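Local coordinates for PA0821 (Pseudomonas aeruginosa, PDB 7DRG), which probably serves as the immunity protein (antitoxin) that protects the cell from a type VI secretion effector carrying a putative VRR-NUC nuclease domain, at residues E147-P151 with F162-F166; L58-E64 with D168-L173; Y179-A183 with Y275-A279; S110-T114 with W125-I129. All coordinates share one frame. Residue numbers count along the deposited sequence, not the author numbering.

Interaction 1: E147-P151 with F162-F166; sequences EFSVP and FLQLF
E147 to V150 are extended (phi about -125 to -153, psi about 140 to 161), and 162-166 are a turn of helix 161-173, with F166 N hydrogen-bonded to F162 O at 2.9 Å. Strand and helix axes lie 10.0 Å apart and nearly antiparallel, at 170°, so F148 faces F166 (CA to CA 9.0 Å) and V150 faces F162 (7.1 Å). This is a helix laid along one face of a beta sheet, joined through side chains with no hydrogen bond between the segments. F148 takes chi1 p (71°), and its ring reaches the helix although its CA-CB bond points sideways. F162 (chi1 t) directs its CA-CB bond toward the strand. The rings are near parallel, planes at 21° and centroids 4.9 Å apart, but slid so far that they barely overlap; F148 CE2 comes 3.4 Å from F162 CE2. F148 CE2 also lies 3.8 Å from L165 CB, and F148 CE1 is 4.0 Å from F166 CD1. Further along, V150 CG2 packs 4.0 Å from F162 CD2. S149 points away from the helix, its OG hydrogen-bonding to A124 O and N185. The strand pairs with 126-131 on one side and 34-46 on the other, and the helix face also meets L40 and L44 of 34-46 and L233 of strand 233-237.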
loop_
_atom_site.group_PDB
_atom_site.type_symbol
_atom_site.label_atom_id
_atom_site.label_comp_id
_atom_site.label_asym_id
_atom_site.label_seq_id
_atom_site.Cartn_x
_atom_site.Cartn_y
_atom_site.Cartn_z
ATOM N N GLU B 147 -1.141 10.720 -24.877
ATOM C CA GLU B 147 -1.800 10.600 -23.581
ATOM C C GLU B 147 -2.424 11.934 -23.224
ATOM O O GLU B 147 -1.830 12.989 -23.460
ATOM C CB GLU B 147 -0.831 10.200 -22.463
ATOM C CG GLU B 147 -0.268 8.815 -22.559
ATOM C CD GLU B 147 0.232 8.330 -21.212
ATOM O OE1 GLU B 147 -0.376 7.394 -20.668
ATOM O OE2 GLU B 147 1.219 8.903 -20.686
ATOM N N PHE B 148 -3.616 11.894 -22.643
ATOM C CA PHE B 148 -4.273 13.134 -22.274
ATOM C C PHE B 148 -5.175 12.866 -21.085
ATOM O O PHE B 148 -5.587 11.731 -20.841
ATOM C CB PHE B 148 -5.060 13.727 -23.453
ATOM C CG PHE B 148 -6.284 12.948 -23.812
ATOM C CD1 PHE B 148 -6.182 11.753 -24.495
ATOM C CD2 PHE B 148 -7.539 13.404 -23.442
ATOM C CE1 PHE B 148 -7.326 11.024 -24.821
ATOM C CE2 PHE B 148 -8.687 12.683 -23.759
ATOM C CZ PHE B 148 -8.571 11.488 -24.451
ATOM N N SER B 149 -5.461 13.915 -20.322
ATOM C CA SER B 149 -6.234 13.689 -19.115
ATOM C C SER B 149 -7.017 14.931 -18.731
ATOM O O SER B 149 -6.660 16.055 -19.087
ATOM C CB SER B 149 -5.329 13.273 -17.947
ATOM O OG SER B 149 -4.559 14.376 -17.491
ATOM N N VAL B 150 -8.079 14.698 -17.965
ATOM C CA VAL B 150 -8.861 15.761 -17.338
ATOM C C VAL B 150 -9.016 15.438 -15.856
ATOM O O VAL B 150 -8.856 14.280 -15.437
ATOM C CB VAL B 150 -10.249 15.915 -18.003
ATOM C CG1 VAL B 150 -10.123 16.172 -19.512
ATOM C CG2 VAL B 150 -11.124 14.683 -17.710
ATOM N N PRO B 151 -9.354 16.438 -15.039
ATOM C CA PRO B 151 -9.575 16.187 -13.610
ATOM C C PRO B 151 -10.821 15.354 -13.367
ATOM O O PRO B 151 -11.764 15.349 -14.160
ATOM C CB PRO B 151 -9.741 17.593 -13.017
ATOM C CG PRO B 151 -9.187 18.525 -14.042
ATOM C CD PRO B 151 -9.382 17.874 -15.361
ATOM N N PHE B 162 -14.750 13.967 -21.782
ATOM C CA PHE B 162 -13.564 13.141 -21.989
ATOM C C PHE B 162 -13.874 11.976 -22.919
ATOM O O PHE B 162 -13.094 11.662 -23.826
ATOM C CB PHE B 162 -13.027 12.638 -20.646
ATOM C CG PHE B 162 -11.884 11.677 -20.776
ATOM C CD1 PHE B 162 -12.116 10.330 -21.004
ATOM C CD2 PHE B 162 -10.571 12.118 -20.686
ATOM C CE1 PHE B 162 -11.078 9.442 -21.147
ATOM C CE2 PHE B 162 -9.519 11.226 -20.817
ATOM C CZ PHE B 162 -9.770 9.893 -21.053
ATOM N N LEU B 163 -15.016 11.319 -22.701
ATOM C CA LEU B 163 -15.405 10.210 -23.557
ATOM C C LEU B 163 -15.466 10.637 -25.023
ATOM O O LEU B 163 -14.952 9.935 -25.901
ATOM C CB LEU B 163 -16.756 9.674 -23.077
ATOM C CG LEU B 163 -17.457 8.621 -23.922
ATOM C CD1 LEU B 163 -16.585 7.395 -24.064
ATOM C CD2 LEU B 163 -18.799 8.276 -23.270
ATOM N N GLN B 164 -16.065 11.801 -25.300
ATOM C CA GLN B 164 -16.116 12.305 -26.668
ATOM C C GLN B 164 -14.718 12.531 -27.235
ATOM O O GLN B 164 -14.456 12.221 -28.403
ATOM C CB GLN B 164 -16.925 13.603 -26.715
ATOM C CG GLN B 164 -17.193 14.097 -28.125
ATOM C CD GLN B 164 -18.203 13.231 -28.856
ATOM O OE1 GLN B 164 -19.373 13.158 -28.465
ATOM N NE2 GLN B 164 -17.755 12.555 -29.908
ATOM N N LEU B 165 -13.806 13.068 -26.424
ATOM C CA LEU B 165 -12.431 13.255 -26.885
ATOM C C LEU B 165 -11.789 11.921 -27.237
ATOM O O LEU B 165 -11.133 11.791 -28.276
ATOM C CB LEU B 165 -11.593 13.974 -25.821
ATOM C CG LEU B 165 -11.937 15.411 -25.449
ATOM C CD1 LEU B 165 -10.992 15.884 -24.345
ATOM C CD2 LEU B 165 -11.863 16.332 -26.665
ATOM N N PHE B 166 -11.948 10.919 -26.364
ATOM C CA PHE B 166 -11.293 9.635 -26.596
ATOM C C PHE B 166 -11.761 9.008 -27.904
ATOM O O PHE B 166 -10.946 8.507 -28.690
ATOM C CB PHE B 166 -11.540 8.695 -25.408
ATOM C CG PHE B 166 -10.650 7.489 -25.399
ATOM C CD1 PHE B 166 -9.370 7.568 -24.875
ATOM C CD2 PHE B 166 -11.088 6.277 -25.909
ATOM C CE1 PHE B 166 -8.546 6.456 -24.872
ATOM C CE2 PHE B 166 -10.268 5.168 -25.905
ATOM C CZ PHE B 166 -8.993 5.259 -25.379
#

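Interaction 2: L58-E64 with D168-L173; sequences LCQCFDE and DFARRL
C61 sits over F169 at the centre: its CB is 3.7 Å from the ring centroid, 18° off the normal, a CH-pi contact, and its SG makes an oblique sulfur-aromatic contact at 3.9 Å from that centroid. C61 and F169 both have chi1 m, and their CA atoms are 6.0 Å apart, the tightest point of an antiparallel helix-helix packing between helices 52-69 and 161-173, whose segments here run at 169° with axes 9.9 Å apart. One end is sealed by L58 CD2 against L173 CD2 (3.8 Å), with L58 opposite L173, CA to CA 7.6 Å. Outward from here, R172 lays its guanidinium face on Q60, NE to CG 3.3 Å, and its NH1 hydrogen-bonds to C61 SG at 3.6 Å. Both NH1 and NH2 of R172 reach E64 OE1 at 2.7 Å, forming a salt bridge. E64 OE2 lies 2.6 Å from D168 OD2, while D168 OD1 takes R171 NH2 at 2.7 Å. Two carboxylate oxygens so close imply that one acid group is probably protonated.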
loop_
_atom_site.group_PDB
_atom_site.type_symbol
_atom_site.label_atom_id
_atom_site.label_comp_id
_atom_site.label_asym_id
_atom_site.label_seq_id
_atom_site.Cartn_x
_atom_site.Cartn_y
_atom_site.Cartn_z
ATOM N N LEU B 58 -3.218 15.154 -35.098
ATOM C CA LEU B 58 -2.819 15.419 -33.720
ATOM C C LEU B 58 -3.107 16.863 -33.338
ATOM O O LEU B 58 -3.506 17.152 -32.204
ATOM C CB LEU B 58 -1.330 15.110 -33.545
ATOM C CG LEU B 58 -0.956 13.627 -33.520
ATOM C CD1 LEU B 58 0.559 13.459 -33.654
ATOM C CD2 LEU B 58 -1.446 12.979 -32.219
ATOM N N CYS B 59 -2.904 17.790 -34.276
ATOM C CA CYS B 59 -3.205 19.184 -33.996
ATOM C C CYS B 59 -4.697 19.410 -33.842
ATOM O O CYS B 59 -5.105 20.260 -33.043
ATOM C CB CYS B 59 -2.645 20.075 -35.097
ATOM S SG CYS B 59 -0.848 20.179 -35.014
ATOM N N GLN B 60 -5.520 18.677 -34.606
ATOM C CA GLN B 60 -6.964 18.769 -34.416
ATOM C C GLN B 60 -7.372 18.180 -33.073
ATOM O O GLN B 60 -8.254 18.724 -32.397
ATOM C CB GLN B 60 -7.691 18.078 -35.576
ATOM C CG GLN B 60 -9.213 18.005 -35.437
ATOM C CD GLN B 60 -9.925 19.350 -35.484
ATOM O OE1 GLN B 60 -9.448 20.313 -36.082
ATOM N NE2 GLN B 60 -11.097 19.408 -34.858
ATOM N N CYS B 61 -6.710 17.095 -32.649
ATOM C CA CYS B 61 -6.929 16.581 -31.297
ATOM C C CYS B 61 -6.635 17.652 -30.255
ATOM O O CYS B 61 -7.413 17.848 -29.310
ATOM C CB CYS B 61 -6.060 15.354 -31.033
ATOM S SG CYS B 61 -6.447 13.882 -31.991
ATOM N N PHE B 62 -5.506 18.352 -30.404
ATOM C CA PHE B 62 -5.163 19.368 -29.420
ATOM C C PHE B 62 -6.156 20.523 -29.439
ATOM O O PHE B 62 -6.496 21.061 -28.379
ATOM C CB PHE B 62 -3.736 19.876 -29.634
ATOM C CG PHE B 62 -3.278 20.818 -28.557
ATOM C CD1 PHE B 62 -3.176 20.378 -27.247
ATOM C CD2 PHE B 62 -2.965 22.137 -28.842
ATOM C CE1 PHE B 62 -2.772 21.230 -26.235
ATOM C CE2 PHE B 62 -2.551 22.995 -27.825
ATOM C CZ PHE B 62 -2.453 22.534 -26.525
ATOM N N ASP B 63 -6.634 20.928 -30.625
ATOM C CA ASP B 63 -7.648 21.981 -30.680
ATOM C C ASP B 63 -8.875 21.601 -29.857
ATOM O O ASP B 63 -9.409 22.416 -29.099
ATOM C CB ASP B 63 -8.067 22.247 -32.126
ATOM C CG ASP B 63 -7.025 23.007 -32.931
ATOM O OD1 ASP B 63 -6.120 23.631 -32.335
ATOM O OD2 ASP B 63 -7.144 22.992 -34.178
ATOM N N GLU B 64 -9.336 20.357 -30.015
ATOM C CA GLU B 64 -10.479 19.849 -29.257
ATOM C C GLU B 64 -10.209 19.867 -27.759
ATOM O O GLU B 64 -11.069 20.254 -26.958
ATOM C CB GLU B 64 -10.785 18.425 -29.698
ATOM C CG GLU B 64 -11.820 18.271 -30.746
ATOM C CD GLU B 64 -12.328 16.848 -30.782
ATOM O OE1 GLU B 64 -11.645 15.995 -31.381
ATOM O OE2 GLU B 64 -13.395 16.585 -30.184
ATOM N N ASP B 168 -13.210 10.688 -30.484
ATOM C CA ASP B 168 -12.780 11.561 -31.574
ATOM C C ASP B 168 -11.314 11.340 -31.908
ATOM O O ASP B 168 -10.937 11.309 -33.086
ATOM C CB ASP B 168 -13.016 13.028 -31.214
ATOM C CG ASP B 168 -14.486 13.434 -31.322
ATOM O OD1 ASP B 168 -15.310 12.596 -31.723
ATOM O OD2 ASP B 168 -14.818 14.593 -30.988
ATOM N N PHE B 169 -10.471 11.179 -30.882
ATOM C CA PHE B 169 -9.044 10.985 -31.134
ATOM C C PHE B 169 -8.787 9.626 -31.771
ATOM O O PHE B 169 -7.954 9.502 -32.678
ATOM C CB PHE B 169 -8.230 11.093 -29.830
ATOM C CG PHE B 169 -8.262 12.448 -29.161
ATOM C CD1 PHE B 169 -8.959 13.517 -29.691
ATOM C CD2 PHE B 169 -7.556 12.639 -27.974
ATOM C CE1 PHE B 169 -8.977 14.743 -29.057
ATOM C CE2 PHE B 169 -7.567 13.865 -27.333
ATOM C CZ PHE B 169 -8.267 14.919 -27.872
ATOM N N ALA B 170 -9.479 8.589 -31.293
ATOM C CA ALA B 170 -9.330 7.266 -31.886
ATOM C C ALA B 170 -9.701 7.298 -33.358
ATOM O O ALA B 170 -9.027 6.688 -34.197
ATOM C CB ALA B 170 -10.205 6.259 -31.141
ATOM N N ARG B 171 -10.774 8.016 -33.678
ATOM C CA ARG B 171 -11.252 8.105 -35.051
ATOM C C ARG B 171 -10.196 8.706 -35.975
ATOM O O ARG B 171 -10.026 8.245 -37.112
ATOM C CB ARG B 171 -12.539 8.924 -35.066
ATOM C CG ARG B 171 -13.325 8.896 -36.344
ATOM C CD ARG B 171 -14.810 8.922 -36.010
ATOM N NE ARG B 171 -15.131 9.877 -34.945
ATOM C CZ ARG B 171 -16.194 9.773 -34.156
ATOM N NH1 ARG B 171 -17.032 8.751 -34.304
ATOM N NH2 ARG B 171 -16.423 10.681 -33.212
ATOM N N ARG B 172 -9.459 9.705 -35.501
ATOM C CA ARG B 172 -8.457 10.359 -36.376
ATOM C C ARG B 172 -7.114 9.632 -36.402
ATOM O O ARG B 172 -6.453 9.748 -37.398
ATOM C CB ARG B 172 -7.974 11.724 -35.884
ATOM C CG ARG B 172 -8.978 12.607 -35.199
ATOM C CD ARG B 172 -8.581 14.053 -35.281
ATOM N NE ARG B 172 -9.795 14.812 -35.181
ATOM C CZ ARG B 172 -10.328 15.195 -34.046
ATOM N NH1 ARG B 172 -9.724 14.915 -32.915
ATOM N NH2 ARG B 172 -11.456 15.861 -34.032
ATOM N N LEU B 173 -6.724 8.967 -35.317
ATOM C CA LEU B 173 -5.382 8.415 -35.251
ATOM C C LEU B 173 -5.329 6.940 -35.610
ATOM O O LEU B 173 -4.224 6.412 -35.805
ATOM C CB LEU B 173 -4.796 8.618 -33.844
ATOM C CG LEU B 173 -4.676 10.081 -33.406
ATOM C CD1 LEU B 173 -4.200 10.172 -31.961
ATOM C CD2 LEU B 173 -3.726 10.843 -34.326
#

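Interaction 3: Y179-A183 with Y275-A279; sequences YAGHA and YPYIA
A buried histidine wedged against a loop makes this contact, where the bend between strands 177-180 and 182-186 meets the segment 275-279, an irregular loop after strand 267-272. The chain turns a corner at G181 (phi/psi 162/-160), and the CA-CB bond of H182 points toward the loop. G181 is nearest P276, CA to CA 5.5 Å, and H182 nearest I278, 6.4 Å. With H182 at chi1 m (-69°) and chi2 94°, I278 CG1 sits over one face of the imidazole, 3.3 Å from the H182 ring centroid and 8° off the normal, a CH-pi contact. Beside the ring, P276 O lies near its plane, 3.3 Å from H182 CE1, and P276 CB is 3.6 Å from the same CE1. The corner carries the chain from one part of the branched antiparallel sheet to another, both strands pairing with the long strand 34-46. No direct hydrogen bond joins the segments; one water bridges them, accepting from H182 N at 2.9 Å, donating to Y277 O at 2.9 Å and lying 3.0 Å from H182 ND1. The CA-CB bond of Y277 points away, and its OH hydrogen-bonds to E349, while P276 also packs on W232 and Y290.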
loop_
_atom_site.group_PDB
_atom_site.type_symbol
_atom_site.label_atom_id
_atom_site.label_comp_id
_atom_site.label_asym_id
_atom_site.label_seq_id
_atom_site.Cartn_x
_atom_site.Cartn_y
_atom_site.Cartn_z
ATOM N N TYR B 179 -6.401 2.648 -23.920
ATOM C CA TYR B 179 -7.244 2.493 -22.737
ATOM C C TYR B 179 -7.414 3.857 -22.088
ATOM O O TYR B 179 -6.622 4.777 -22.315
ATOM C CB TYR B 179 -6.654 1.492 -21.724
ATOM C CG TYR B 179 -5.158 1.624 -21.572
ATOM C CD1 TYR B 179 -4.603 2.580 -20.726
ATOM C CD2 TYR B 179 -4.298 0.807 -22.300
ATOM C CE1 TYR B 179 -3.220 2.717 -20.616
ATOM C CE2 TYR B 179 -2.920 0.937 -22.196
ATOM C CZ TYR B 179 -2.390 1.885 -21.354
ATOM O OH TYR B 179 -1.024 1.998 -21.272
ATOM N N ALA B 180 -8.439 3.966 -21.247
ATOM C CA ALA B 180 -8.659 5.185 -20.484
ATOM C C ALA B 180 -9.325 4.835 -19.164
ATOM O O ALA B 180 -10.092 3.875 -19.078
ATOM C CB ALA B 180 -9.534 6.191 -21.234
ATOM N N GLY B 181 -9.031 5.634 -18.146
ATOM C CA GLY B 181 -9.603 5.419 -16.825
ATOM C C GLY B 181 -8.779 6.174 -15.800
ATOM O O GLY B 181 -8.041 7.094 -16.139
ATOM N N HIS B 182 -8.910 5.761 -14.548
ATOM C CA HIS B 182 -8.111 6.380 -13.495
ATOM C C HIS B 182 -6.620 6.127 -13.679
ATOM O O HIS B 182 -6.189 5.017 -14.015
ATOM C CB HIS B 182 -8.545 5.855 -12.130
ATOM C CG HIS B 182 -9.907 6.309 -11.714
ATOM N ND1 HIS B 182 -11.040 5.564 -11.953
ATOM C CD2 HIS B 182 -10.323 7.436 -11.090
ATOM C CE1 HIS B 182 -12.094 6.202 -11.478
ATOM N NE2 HIS B 182 -11.689 7.344 -10.954
ATOM N N ALA B 183 -5.832 7.170 -13.443
ATOM C CA ALA B 183 -4.377 7.074 -13.440
ATOM C C ALA B 183 -3.823 8.235 -12.636
ATOM O O ALA B 183 -4.494 9.249 -12.426
ATOM C CB ALA B 183 -3.786 7.092 -14.854
ATOM N N TYR B 275 -19.254 4.751 -15.411
ATOM C CA TYR B 275 -18.204 5.704 -15.084
ATOM C C TYR B 275 -16.933 4.917 -14.819
ATOM O O TYR B 275 -16.990 3.698 -14.622
ATOM C CB TYR B 275 -18.581 6.556 -13.856
ATOM C CG TYR B 275 -19.277 5.801 -12.745
ATOM C CD1 TYR B 275 -18.610 4.842 -11.992
ATOM C CD2 TYR B 275 -20.603 6.068 -12.436
ATOM C CE1 TYR B 275 -19.252 4.157 -10.971
ATOM C CE2 TYR B 275 -21.250 5.396 -11.424
ATOM C CZ TYR B 275 -20.573 4.443 -10.695
ATOM O OH TYR B 275 -21.234 3.780 -9.687
ATOM N N PRO B 276 -15.769 5.566 -14.822
ATOM C CA PRO B 276 -14.543 4.835 -14.483
ATOM C C PRO B 276 -14.548 4.387 -13.029
ATOM O O PRO B 276 -15.104 5.055 -12.152
ATOM C CB PRO B 276 -13.426 5.851 -14.757
ATOM C CG PRO B 276 -14.086 7.189 -14.673
ATOM C CD PRO B 276 -15.485 6.959 -15.213
ATOM N N TYR B 277 -13.910 3.239 -12.782
ATOM C CA TYR B 277 -13.901 2.588 -11.472
ATOM C C TYR B 277 -12.490 2.554 -10.905
ATOM O O TYR B 277 -11.566 2.056 -11.561
ATOM C CB TYR B 277 -14.425 1.150 -11.553
ATOM C CG TYR B 277 -15.925 1.006 -11.660
ATOM C CD1 TYR B 277 -16.584 1.256 -12.855
ATOM C CD2 TYR B 277 -16.680 0.576 -10.572
ATOM C CE1 TYR B 277 -17.960 1.113 -12.954
ATOM C CE2 TYR B 277 -18.050 0.426 -10.664
ATOM C CZ TYR B 277 -18.687 0.700 -11.860
ATOM O OH TYR B 277 -20.057 0.554 -11.969
ATOM N N ILE B 278 -12.340 3.066 -9.681
ATOM C CA ILE B 278 -11.090 2.942 -8.935
ATOM C C ILE B 278 -10.935 1.534 -8.379
ATOM O O ILE B 278 -9.867 0.915 -8.479
ATOM C CB ILE B 278 -11.046 3.986 -7.802
ATOM C CG1 ILE B 278 -10.918 5.401 -8.361
ATOM C CG2 ILE B 278 -9.919 3.679 -6.826
ATOM C CD1 ILE B 278 -11.124 6.487 -7.316
ATOM N N ALA B 279 -12.001 1.009 -7.787
ATOM C CA ALA B 279 -11.973 -0.282 -7.110
ATOM C C ALA B 279 -13.399 -0.825 -7.080
ATOM O O ALA B 279 -14.293 -0.306 -7.757
ATOM C CB ALA B 279 -11.373 -0.154 -5.704
HETATM O O HOH W 1 -10.312 3.296 -13.835
#

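Interaction 4: S110-T114 with W125-I129; sequences SFCYT and WLFDI
Four backbone hydrogen bonds pair 110-114 with 125-129: F111 N to I129 O at 3.1 Å, I129 N to F111 O at 2.7 Å, Y113 N to F127 O at 2.8 Å and F127 N to Y113 O at 3.1 Å. F111-I129 and Y113-F127 are thus hydrogen-bonded antiparallel pairs, each with CA atoms 5.1 Å apart, and C112-D128 between them is a non-hydrogen-bonded pair at 4.2 Å. CA-H...O contacts reinforce the ladder, the shortest from D128 CA to F111 O at 3.2 Å. The strands 109-114 and 126-131 form a beta hairpin inside the large antiparallel sheet; over the paired residues their axes are 4.6 Å apart at 174°, and strands 75-77 and 144-151 extend the sheet on the outer edges. F111, Y113, F127 and I129 share one face: F111 CB lies 4.5 Å from I129 CB, and Y113 CD1 4.4 Å from F127 CD1. F62 of helix 52-69 stacks on Y113 and also meets the F127 ring. On the other face C112 SG packs 3.7 Å from L126 CD1 and lies 3.8 Å from D128 OD2. W125, just before its strand, stacks on H72 and packs against V150 and P151.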
loop_
_atom_site.group_PDB
_atom_site.type_symbol
_atom_site.label_atom_id
_atom_site.label_comp_id
_atom_site.label_asym_id
_atom_site.label_seq_id
_atom_site.Cartn_x
_atom_site.Cartn_y
_atom_site.Cartn_z
ATOM N N SER B 110 7.764 15.745 -29.564
ATOM C CA SER B 110 7.831 15.743 -28.101
ATOM C C SER B 110 7.115 16.998 -27.611
ATOM O O SER B 110 7.652 18.103 -27.727
ATOM C CB SER B 110 9.275 15.696 -27.613
ATOM O OG SER B 110 9.335 15.688 -26.195
ATOM N N PHE B 111 5.902 16.823 -27.083
ATOM C CA PHE B 111 5.098 17.936 -26.590
ATOM C C PHE B 111 4.308 17.447 -25.394
ATOM O O PHE B 111 3.478 16.543 -25.531
ATOM C CB PHE B 111 4.132 18.464 -27.659
ATOM C CG PHE B 111 4.805 18.950 -28.907
ATOM C CD1 PHE B 111 5.318 20.235 -28.977
ATOM C CD2 PHE B 111 4.911 18.125 -30.018
ATOM C CE1 PHE B 111 5.931 20.687 -30.127
ATOM C CE2 PHE B 111 5.534 18.570 -31.174
ATOM C CZ PHE B 111 6.043 19.853 -31.226
ATOM N N CYS B 112 4.542 18.049 -24.235
ATOM C CA CYS B 112 3.815 17.673 -23.026
ATOM C C CYS B 112 3.260 18.932 -22.373
ATOM O O CYS B 112 4.011 19.699 -21.762
ATOM C CB CYS B 112 4.717 16.907 -22.066
ATOM S SG CYS B 112 3.824 16.349 -20.613
ATOM N N TYR B 113 1.950 19.142 -22.509
ATOM C CA TYR B 113 1.262 20.253 -21.870
ATOM C C TYR B 113 0.743 19.793 -20.518
ATOM O O TYR B 113 0.074 18.755 -20.428
ATOM C CB TYR B 113 0.085 20.735 -22.715
ATOM C CG TYR B 113 0.450 21.355 -24.047
ATOM C CD1 TYR B 113 0.595 20.568 -25.186
ATOM C CD2 TYR B 113 0.622 22.727 -24.166
ATOM C CE1 TYR B 113 0.903 21.144 -26.421
ATOM C CE2 TYR B 113 0.926 23.309 -25.400
ATOM C CZ TYR B 113 1.072 22.510 -26.508
ATOM O OH TYR B 113 1.372 23.085 -27.721
ATOM N N THR B 114 1.042 20.564 -19.474
ATOM C CA THR B 114 0.621 20.210 -18.123
ATOM C C THR B 114 -0.070 21.397 -17.466
ATOM O O THR B 114 -0.047 22.520 -17.970
ATOM C CB THR B 114 1.800 19.752 -17.253
ATOM O OG1 THR B 114 2.665 20.863 -16.985
ATOM C CG2 THR B 114 2.587 18.637 -17.925
ATOM N N TRP B 125 -4.659 18.143 -15.787
ATOM C CA TRP B 125 -4.848 18.329 -17.219
ATOM C C TRP B 125 -3.541 17.990 -17.920
ATOM O O TRP B 125 -2.478 18.470 -17.511
ATOM C CB TRP B 125 -5.238 19.769 -17.554
ATOM C CG TRP B 125 -6.559 20.245 -17.014
ATOM C CD1 TRP B 125 -6.778 20.880 -15.832
ATOM C CD2 TRP B 125 -7.832 20.170 -17.674
ATOM N NE1 TRP B 125 -8.112 21.191 -15.701
ATOM C CE2 TRP B 125 -8.779 20.764 -16.818
ATOM C CE3 TRP B 125 -8.261 19.648 -18.896
ATOM C CZ2 TRP B 125 -10.132 20.850 -17.145
ATOM C CZ3 TRP B 125 -9.606 19.737 -19.224
ATOM C CH2 TRP B 125 -10.524 20.336 -18.349
ATOM N N LEU B 126 -3.617 17.171 -18.963
ATOM C CA LEU B 126 -2.425 16.695 -19.656
ATOM C C LEU B 126 -2.735 16.503 -21.131
ATOM O O LEU B 126 -3.814 16.019 -21.484
ATOM C CB LEU B 126 -1.939 15.368 -19.066
ATOM C CG LEU B 126 -0.826 14.650 -19.831
ATOM C CD1 LEU B 126 0.502 15.298 -19.509
ATOM C CD2 LEU B 126 -0.812 13.155 -19.518
ATOM N N PHE B 127 -1.786 16.875 -21.990
ATOM C CA PHE B 127 -1.826 16.475 -23.395
ATOM C C PHE B 127 -0.383 16.220 -23.796
ATOM O O PHE B 127 0.414 17.157 -23.840
ATOM C CB PHE B 127 -2.471 17.553 -24.270
ATOM C CG PHE B 127 -2.764 17.113 -25.680
ATOM C CD1 PHE B 127 -1.811 17.259 -26.683
ATOM C CD2 PHE B 127 -4.004 16.583 -26.018
ATOM C CE1 PHE B 127 -2.083 16.880 -27.991
ATOM C CE2 PHE B 127 -4.280 16.211 -27.342
ATOM C CZ PHE B 127 -3.325 16.345 -28.311
ATOM N N ASP B 128 -0.047 14.962 -24.074
ATOM C CA ASP B 128 1.343 14.539 -24.217
ATOM C C ASP B 128 1.495 13.752 -25.512
ATOM O O ASP B 128 0.913 12.672 -25.647
ATOM C CB ASP B 128 1.743 13.685 -23.007
ATOM C CG ASP B 128 3.213 13.309 -22.983
ATOM O OD1 ASP B 128 3.937 13.516 -23.976
ATOM O OD2 ASP B 128 3.647 12.794 -21.934
ATOM N N ILE B 129 2.295 14.273 -26.447
ATOM C CA ILE B 129 2.599 13.591 -27.700
ATOM C C ILE B 129 4.028 13.085 -27.650
ATOM O O ILE B 129 4.952 13.850 -27.351
ATOM C CB ILE B 129 2.427 14.512 -28.918
ATOM C CG1 ILE B 129 0.982 14.988 -29.041
ATOM C CG2 ILE B 129 2.866 13.786 -30.193
ATOM C CD1 ILE B 129 0.849 16.160 -30.006
#

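In the fold
Starting from the N terminus, helix 52-69 supplies the first half of interaction 2, whose partner comes only after 103 intervening residues. Within that long loop the hairpin of interaction 4 closes first, and interaction 1 then closes separately, joining strand 144-151 to helix 161-173; neither crosses the other. Strand 144-151 borders strand 126-131, so both contacts share the sheet, while helix 161-173 serves interactions 1 and 2. F62 packs on Y113 and F127, and F148 on F169, so the two helices lie on the same sheet. Interaction 3 follows in series, nested in none of the others: it closes a loop of 91 residues and brings 275-279 to the sheet, with A180 against F162 and F166.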